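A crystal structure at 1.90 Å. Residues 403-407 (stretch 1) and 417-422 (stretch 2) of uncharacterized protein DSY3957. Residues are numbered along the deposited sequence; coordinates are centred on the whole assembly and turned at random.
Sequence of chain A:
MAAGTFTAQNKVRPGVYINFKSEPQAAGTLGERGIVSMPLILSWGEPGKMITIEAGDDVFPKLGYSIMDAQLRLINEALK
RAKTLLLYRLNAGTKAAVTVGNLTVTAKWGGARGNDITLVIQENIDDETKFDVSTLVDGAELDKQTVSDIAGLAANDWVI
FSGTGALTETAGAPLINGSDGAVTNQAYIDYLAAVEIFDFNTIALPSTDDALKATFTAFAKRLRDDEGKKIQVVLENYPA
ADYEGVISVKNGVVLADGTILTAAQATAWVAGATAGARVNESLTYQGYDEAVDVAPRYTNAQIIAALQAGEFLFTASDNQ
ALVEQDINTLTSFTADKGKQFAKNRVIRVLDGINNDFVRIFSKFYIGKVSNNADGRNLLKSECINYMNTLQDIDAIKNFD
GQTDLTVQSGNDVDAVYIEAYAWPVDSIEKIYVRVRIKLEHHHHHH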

# COMPACT_ATOMS: atom_id res chain seq x y z
N THR A 403 34.05 -5.24 16.76
CA THR A 403 34.72 -4.12 16.13
C THR A 403 33.89 -3.33 15.13
O THR A 403 34.24 -2.20 14.77
N ASP A 404 32.77 -3.90 14.70
CA ASP A 404 31.93 -3.25 13.70
C ASP A 404 30.89 -2.25 14.21
O ASP A 404 30.07 -1.77 13.44
N LEU A 405 30.94 -1.92 15.50
CA LEU A 405 29.99 -0.97 16.06
C LEU A 405 30.51 -0.34 17.35
O LEU A 405 30.92 -1.05 18.27
N THR A 406 30.49 0.98 17.40
CA THR A 406 30.96 1.72 18.56
C THR A 406 30.00 2.85 18.92
O THR A 406 29.16 3.24 18.10
N VAL A 407 30.12 3.37 20.13
CA VAL A 407 29.27 4.45 20.62
C VAL A 407 30.07 5.48 21.41
O VAL A 407 30.62 5.16 22.46
N TYR A 417 26.61 9.39 19.66
CA TYR A 417 26.92 9.02 18.29
C TYR A 417 27.26 7.54 18.18
O TYR A 417 28.06 7.02 18.96
N ILE A 418 26.64 6.87 17.22
CA ILE A 418 26.88 5.45 17.00
C ILE A 418 27.40 5.24 15.59
O ILE A 418 26.81 5.71 14.62
N GLU A 419 28.52 4.53 15.47
CA GLU A 419 29.11 4.23 14.17
C GLU A 419 29.18 2.72 13.99
O GLU A 419 29.60 2.00 14.90
N ALA A 420 28.76 2.24 12.83
CA ALA A 420 28.78 0.81 12.57
C ALA A 420 29.02 0.50 11.10
O ALA A 420 28.89 1.36 10.23
N TYR A 421 29.38 -0.75 10.83
CA TYR A 421 29.58 -1.21 9.47
C TYR A 421 28.64 -2.37 9.25
O TYR A 421 28.63 -3.32 10.02
N ALA A 422 27.83 -2.25 8.21
CA ALA A 422 26.87 -3.29 7.86
C ALA A 422 27.20 -3.75 6.46
O ALA A 422 27.41 -2.94 5.56

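Stretch 1 runs antiparallel to the strand 417-422, and because the two are neighbours in one sheet, their side chains meet on its faces while the backbones carry the direct hydrogen bonds. Thr403 lies out of reach, its chi1 in t. Asp404 (chi1 m) projects sideways, its CB 4.5 Å from Tyr421 CB. Its main-chain O accepts a hydrogen bond from Tyr421 N at 2.9 Å, and a water links the pair again, 2.7 Å from Asp404 OD1 and 2.6 Å from Tyr421 O. The Tyr421 side chain (chi1 m) leads its ring away from stretch 1.

Leu405, in the tt rotamer, shares a face with Val407, Ile418 and Ala420. Its CG rests 3.7 Å from Ala420 CB, and its CD2 reaches diagonally to Ile418 CG2 at 3.9 Å, so one leucine covers two residues of the partner strand.

Thr406 (chi1 p) turns to the other face beside Glu419 (m and t for chi1 and chi2), its OG1 3.9 Å from Glu419 CB. This is mere proximity; the pair is joined through the backbone, Thr406 N to Glu419 O at 2.8 Å and Glu419 N to Thr406 O at 3.0 Å.

Val407 (chi1 t) returns to the apolar face, where its CG2 packs 3.8 Å from CG1 of Ile418, itself mt.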

# COMPACT_ATOMS: atom_id res chain seq x y z
CB THR A 403 36.00 -4.59 15.42
OG1 THR A 403 36.60 -3.48 14.72
CG2 THR A 403 35.68 -5.69 14.42
CB ASP A 404 31.25 -4.32 12.85
CG ASP A 404 32.24 -5.06 11.96
OD1 ASP A 404 31.84 -6.04 11.30
OD2 ASP A 404 33.41 -4.65 11.93
CB LEU A 405 28.65 -1.66 16.31
CG LEU A 405 27.41 -0.79 16.54
CD1 LEU A 405 26.17 -1.59 16.18
CD2 LEU A 405 27.34 -0.32 17.99
CB THR A 406 32.36 2.33 18.30
OG1 THR A 406 32.29 3.21 17.18
CG2 THR A 406 33.37 1.23 18.02
CB VAL A 407 28.14 3.91 21.53
CG1 VAL A 407 27.33 5.07 22.09
CG2 VAL A 407 27.25 2.96 20.74
CB TYR A 417 28.09 9.87 17.77
CG TYR A 417 27.70 11.30 17.45
CD1 TYR A 417 27.08 11.63 16.24
CD2 TYR A 417 27.91 12.33 18.38
CE1 TYR A 417 26.69 12.93 15.96
CE2 TYR A 417 27.52 13.64 18.10
CZ TYR A 417 26.91 13.94 16.89
OH TYR A 417 26.51 15.22 16.60
CB ILE A 418 25.59 4.65 17.16
CG1 ILE A 418 24.94 4.98 18.50
CG2 ILE A 418 25.90 3.16 17.06
CD1 ILE A 418 23.60 4.33 18.69
CB GLU A 419 30.52 4.82 14.08
CG GLU A 419 30.57 6.35 14.00
CD GLU A 419 31.97 6.87 13.73
OE1 GLU A 419 32.87 6.66 14.57
OE2 GLU A 419 32.18 7.48 12.66
CB ALA A 420 27.47 0.18 13.01
CB TYR A 421 31.02 -1.67 9.23
CG TYR A 421 31.97 -0.54 8.96
CD1 TYR A 421 31.73 0.36 7.92
CD2 TYR A 421 33.11 -0.36 9.74
CE1 TYR A 421 32.60 1.41 7.67
CE2 TYR A 421 33.98 0.69 9.50
CZ TYR A 421 33.72 1.57 8.47
OH TYR A 421 34.59 2.61 8.22
CB ALA A 422 25.46 -2.75 7.92
O HOH W 1 30.14 -5.36 9.33